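Local coordinates for uricase (Bacillus fastidiosus, PDB 4R8X) that catalyses the oxidation of urate by molecular oxygen to 5-hydroxyisourate, the first step of urate degradation towards (S)-allantoin, at the interface of chains A and B. Residues are numbered along the deposited sequence; one frame, centred on the assembly and turned at random. Chains: chain A/B, Uricase.

Contact 1: the interface of chains A and B. Residues chain A 119, 137, 140; chain B 137, 141-142.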
loop_
_atom_site.group_PDB
_atom_site.type_symbol
_atom_site.label_atom_id
_atom_site.label_comp_id
_atom_site.label_asym_id
_atom_site.label_seq_id
_atom_site.Cartn_x
_atom_site.Cartn_y
_atom_site.Cartn_z
ATOM N N ASP A 119 -3.853 16.120 -13.572
ATOM C CA ASP A 119 -5.014 16.988 -13.732
ATOM C C ASP A 119 -4.611 18.425 -14.026
ATOM O O ASP A 119 -3.621 18.943 -13.471
ATOM C CB ASP A 119 -5.824 17.059 -12.435
ATOM C CG ASP A 119 -6.499 15.763 -12.077
ATOM O OD1 ASP A 119 -6.884 14.994 -12.981
ATOM O OD2 ASP A 119 -6.659 15.527 -10.868
ATOM N N ARG A 137 -1.574 18.838 -11.277
ATOM C CA ARG A 137 -1.653 17.964 -10.120
ATOM C C ARG A 137 -1.464 16.513 -10.540
ATOM O O ARG A 137 -2.105 16.053 -11.483
ATOM C CB ARG A 137 -2.999 18.141 -9.414
ATOM C CG ARG A 137 -3.327 17.030 -8.427
ATOM C CD ARG A 137 -4.676 17.252 -7.715
ATOM N NE ARG A 137 -5.850 17.056 -8.564
ATOM C CZ ARG A 137 -7.094 17.176 -8.112
ATOM N NH1 ARG A 137 -7.310 17.501 -6.841
ATOM N NH2 ARG A 137 -8.122 16.973 -8.919
ATOM N N ARG A 140 -4.095 10.671 -8.431
ATOM C CA ARG A 140 -4.118 9.299 -7.943
ATOM C C ARG A 140 -5.492 8.671 -8.164
ATOM O O ARG A 140 -5.817 7.639 -7.583
ATOM C CB ARG A 140 -3.734 9.229 -6.468
ATOM C CG ARG A 140 -2.231 9.275 -6.263
ATOM C CD ARG A 140 -1.746 10.699 -6.231
ATOM N NE ARG A 140 -2.012 11.256 -4.920
ATOM C CZ ARG A 140 -2.137 12.553 -4.645
ATOM N NH1 ARG A 140 -2.057 13.468 -5.590
ATOM N NH2 ARG A 140 -2.371 12.932 -3.408
ATOM N N ARG B 137 -17.165 11.355 -7.058
ATOM C CA ARG B 137 -15.956 10.543 -7.162
ATOM C C ARG B 137 -15.224 10.488 -5.831
ATOM O O ARG B 137 -14.970 11.528 -5.245
ATOM C CB ARG B 137 -15.005 11.130 -8.206
ATOM C CG ARG B 137 -13.627 10.477 -8.216
ATOM C CD ARG B 137 -12.750 10.953 -9.377
ATOM N NE ARG B 137 -12.321 12.343 -9.266
ATOM C CZ ARG B 137 -11.485 12.912 -10.129
ATOM N NH1 ARG B 137 -11.027 12.207 -11.155
ATOM N NH2 ARG B 137 -11.115 14.177 -9.979
ATOM N N ASN B 141 -6.700 12.037 -4.041
ATOM C CA ASN B 141 -5.774 13.157 -4.065
ATOM C C ASN B 141 -5.685 13.845 -2.694
ATOM O O ASN B 141 -5.824 13.188 -1.660
ATOM C CB ASN B 141 -6.123 14.121 -5.210
ATOM C CG ASN B 141 -5.989 13.465 -6.575
ATOM O OD1 ASN B 141 -5.150 12.589 -6.754
ATOM N ND2 ASN B 141 -6.802 13.897 -7.541
ATOM N N GLU B 142 -5.449 15.150 -2.672
ATOM C CA GLU B 142 -5.244 15.836 -1.395
ATOM C C GLU B 142 -6.517 15.808 -0.553
ATOM O O GLU B 142 -7.618 15.756 -1.089
ATOM C CB GLU B 142 -4.764 17.275 -1.613
ATOM C CG GLU B 142 -5.717 18.174 -2.412
ATOM C CD GLU B 142 -5.432 18.175 -3.907
ATOM O OE1 GLU B 142 -5.710 19.200 -4.573
ATOM O OE2 GLU B 142 -4.941 17.150 -4.414
HETATM O O HOH W 1 -8.031 13.586 -10.100
#
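OD2 of the A:Asp119 carboxylate is tied to B:Asn141 across the subunit boundary through water 1, which lies 2.5 Å from OD2 and 2.9 Å from the amide nitrogen ND2 of B:Asn141. This polar cluster belongs to the two-fold interface between two uricase-family subunits. The same OD2 accepts two bonds from A:Arg137 in a side-on grip. NE of A:Arg137, 2.9 Å from OD2 of A:Asp119, meets the anti lone pair of that oxygen, and NH2 comes from above the carboxylate plane at 2.8 Å. The bend of the A:Arg137 chain at its third torsion (chi3 72°) turns the guanidinium so that one edge serves A:Asp119 while NH1 faces the partner chain. There NH1 of A:Arg137 forms a long salt bridge with OE1 of B:Glu142 (3.3 Å); its hydrogen bonds to OE1 and OE2 are weak, and the carboxylate is turned 72° from the guanidinium plane. ND2 of B:Asn141 sits over the centre of one guanidinium face. With an alanine at A:Arg137, both A:Asp119 and B:Glu142 would probably lose a positive mate, and the B:Asn141 amide the surface it rests on. The other end of that amide is anchored by a backbone bond: OD1 of B:Asn141 takes a nearly straight bond in the carbonyl plane from the backbone N of A:Arg140 (2.8 Å), while also lying over the rim of the A:Arg140 guanidinium. B:Arg137 brings its NH2 to 4.7 Å from OD2 of A:Asp119 without a bond and may add to the positive field around this carboxylate.

Contact 2: the interface of chains A and B. Residues chain A 170-172, 274; chain B 40, 118, 136, 138.
A:Ile172 and B:Phe136 form an antiparallel beta bridge between strand 161-173 of one uricase subunit and strand 135-138 of the other, an edge-to-edge pairing at the two-fold interface. The backbone N of A:Ile172 donates to O of B:Phe136 at 2.9 Å, and N of B:Phe136 returns a bond to O of A:Ile172 at 3.0 Å. Two residues along each strand, N of B:Lys138 donates to O of A:Gln170 at 3.0 Å, from above the carbonyl plane (37° out of it). The side chains of these last two residues run alongside one another and point the same way, the B:Lys138 methylenes passing near the A:Gln170 amide oxygen. Apolar packing flanks the bridge. A:Ile172 has CG1 anti to its own backbone N (chi1 -175°), which leaves the CG2 methyl to reach across. CG2 of A:Ile172 meets CE2 of B:Phe118 at 3.3 Å, the two side chains crossing at about a right angle, and CD1 of B:Ile40 at 3.7 Å. Further along the B:Phe118 ring, CZ abuts the benzo part of the A:Trp274 indole, 3.8 Å from its CZ2. Contacts within each chain flank both rings. Within chain B, the CD1 methyl of B:Ile40 lies over the centre of one B:Phe118 face while CD of B:Lys138 covers the rim of the other, which probably limits how far the ring can tilt. In chain A, CD1 of A:Ile172 sits 4.2 Å above the A:Trp274 ring plane, over its centre, while B:Phe118 meets the benzo rim.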
loop_
_atom_site.group_PDB
_atom_site.type_symbol
_atom_site.label_atom_id
_atom_site.label_comp_id
_atom_site.label_asym_id
_atom_site.label_seq_id
_atom_site.Cartn_x
_atom_site.Cartn_y
_atom_site.Cartn_z
ATOM N N GLN A 170 -13.812 5.304 -9.166
ATOM C CA GLN A 170 -14.501 5.037 -7.905
ATOM C C GLN A 170 -15.588 6.068 -7.681
ATOM O O GLN A 170 -15.306 7.253 -7.498
ATOM C CB GLN A 170 -13.520 5.014 -6.729
ATOM C CG GLN A 170 -12.436 3.964 -6.862
ATOM C CD GLN A 170 -11.508 3.879 -5.651
ATOM O OE1 GLN A 170 -11.798 4.410 -4.569
ATOM N NE2 GLN A 170 -10.389 3.202 -5.829
ATOM N N LEU A 171 -16.835 5.613 -7.718
ATOM C CA LEU A 171 -17.973 6.516 -7.642
ATOM C C LEU A 171 -18.951 6.031 -6.594
ATOM O O LEU A 171 -19.156 4.833 -6.439
ATOM C CB LEU A 171 -18.700 6.590 -8.987
ATOM C CG LEU A 171 -17.886 7.112 -10.171
ATOM C CD1 LEU A 171 -18.697 7.009 -11.445
ATOM C CD2 LEU A 171 -17.440 8.546 -9.935
ATOM N N ILE A 172 -19.541 6.972 -5.873
ATOM C CA ILE A 172 -20.619 6.661 -4.951
ATOM C C ILE A 172 -21.884 7.310 -5.473
ATOM O O ILE A 172 -21.857 8.429 -5.990
ATOM C CB ILE A 172 -20.330 7.194 -3.522
ATOM C CG1 ILE A 172 -21.425 6.758 -2.551
ATOM C CG2 ILE A 172 -20.213 8.715 -3.505
ATOM C CD1 ILE A 172 -21.286 5.349 -2.072
ATOM N N TRP A 274 -22.116 0.736 1.881
ATOM C CA TRP A 274 -21.732 1.265 3.191
ATOM C C TRP A 274 -22.702 0.700 4.207
ATOM O O TRP A 274 -23.878 0.485 3.909
ATOM C CB TRP A 274 -21.833 2.792 3.225
ATOM C CG TRP A 274 -20.682 3.534 2.618
ATOM C CD1 TRP A 274 -19.482 3.020 2.232
ATOM C CD2 TRP A 274 -20.624 4.940 2.350
ATOM N NE1 TRP A 274 -18.681 4.020 1.727
ATOM C CE2 TRP A 274 -19.362 5.208 1.787
ATOM C CE3 TRP A 274 -21.526 5.997 2.518
ATOM C CZ2 TRP A 274 -18.972 6.490 1.406
ATOM C CZ3 TRP A 274 -21.139 7.267 2.135
ATOM C CH2 TRP A 274 -19.874 7.503 1.584
ATOM N N ILE B 40 -21.751 14.872 1.295
ATOM C CA ILE B 40 -21.073 13.855 2.083
ATOM C C ILE B 40 -20.075 14.550 3.010
ATOM O O ILE B 40 -19.260 15.372 2.575
ATOM C CB ILE B 40 -20.351 12.802 1.209
ATOM C CG1 ILE B 40 -21.315 12.171 0.195
ATOM C CG2 ILE B 40 -19.704 11.738 2.097
ATOM C CD1 ILE B 40 -20.619 11.336 -0.870
ATOM N N PHE B 118 -14.382 13.525 -1.404
ATOM C CA PHE B 118 -15.144 13.294 -2.628
ATOM C C PHE B 118 -15.089 14.510 -3.552
ATOM O O PHE B 118 -15.166 15.650 -3.095
ATOM C CB PHE B 118 -16.602 12.971 -2.305
ATOM C CG PHE B 118 -16.814 11.572 -1.807
ATOM C CD1 PHE B 118 -16.836 11.295 -0.449
ATOM C CD2 PHE B 118 -16.973 10.531 -2.703
ATOM C CE1 PHE B 118 -17.041 10.001 -0.001
ATOM C CE2 PHE B 118 -17.154 9.247 -2.261
ATOM C CZ PHE B 118 -17.196 8.981 -0.913
ATOM N N PHE B 136 -20.744 11.074 -6.796
ATOM C CA PHE B 136 -19.493 11.764 -6.493
ATOM C C PHE B 136 -18.318 10.813 -6.683
ATOM O O PHE B 136 -18.464 9.600 -6.519
ATOM C CB PHE B 136 -19.524 12.327 -5.060
ATOM C CG PHE B 136 -20.653 13.287 -4.824
ATOM C CD1 PHE B 136 -20.536 14.628 -5.173
ATOM C CD2 PHE B 136 -21.846 12.843 -4.275
ATOM C CE1 PHE B 136 -21.588 15.507 -4.977
ATOM C CE2 PHE B 136 -22.907 13.721 -4.078
ATOM C CZ PHE B 136 -22.771 15.057 -4.423
ATOM N N LYS B 138 -14.867 9.294 -5.362
ATOM C CA LYS B 138 -13.987 9.202 -4.208
ATOM C C LYS B 138 -12.601 9.653 -4.626
ATOM O O LYS B 138 -11.959 9.020 -5.466
ATOM C CB LYS B 138 -13.882 7.778 -3.679
ATOM C CG LYS B 138 -12.764 7.629 -2.660
ATOM C CD LYS B 138 -13.208 8.173 -1.333
ATOM C CE LYS B 138 -12.009 8.650 -0.481
ATOM N NZ LYS B 138 -10.865 7.696 -0.421
#

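The C-alpha centres of contact 1 and contact 2 are about 14 Å apart on the same two-fold interface. Strands 118-125 and 135-138 serve both: on chain B, residue 137 belongs to contact 1, whereas its neighbours 136 and 138 on the same strand join contact 2. The short strand thus pairs with the partner's strand in contact 2 while placing an arginine in the charged cluster of contact 1. Since the symmetry repeats each contact with the chains exchanged, polar fixing and strand pairing with apolar packing occur twice, and together probably help hold this subunit pair within the deposited tetramer.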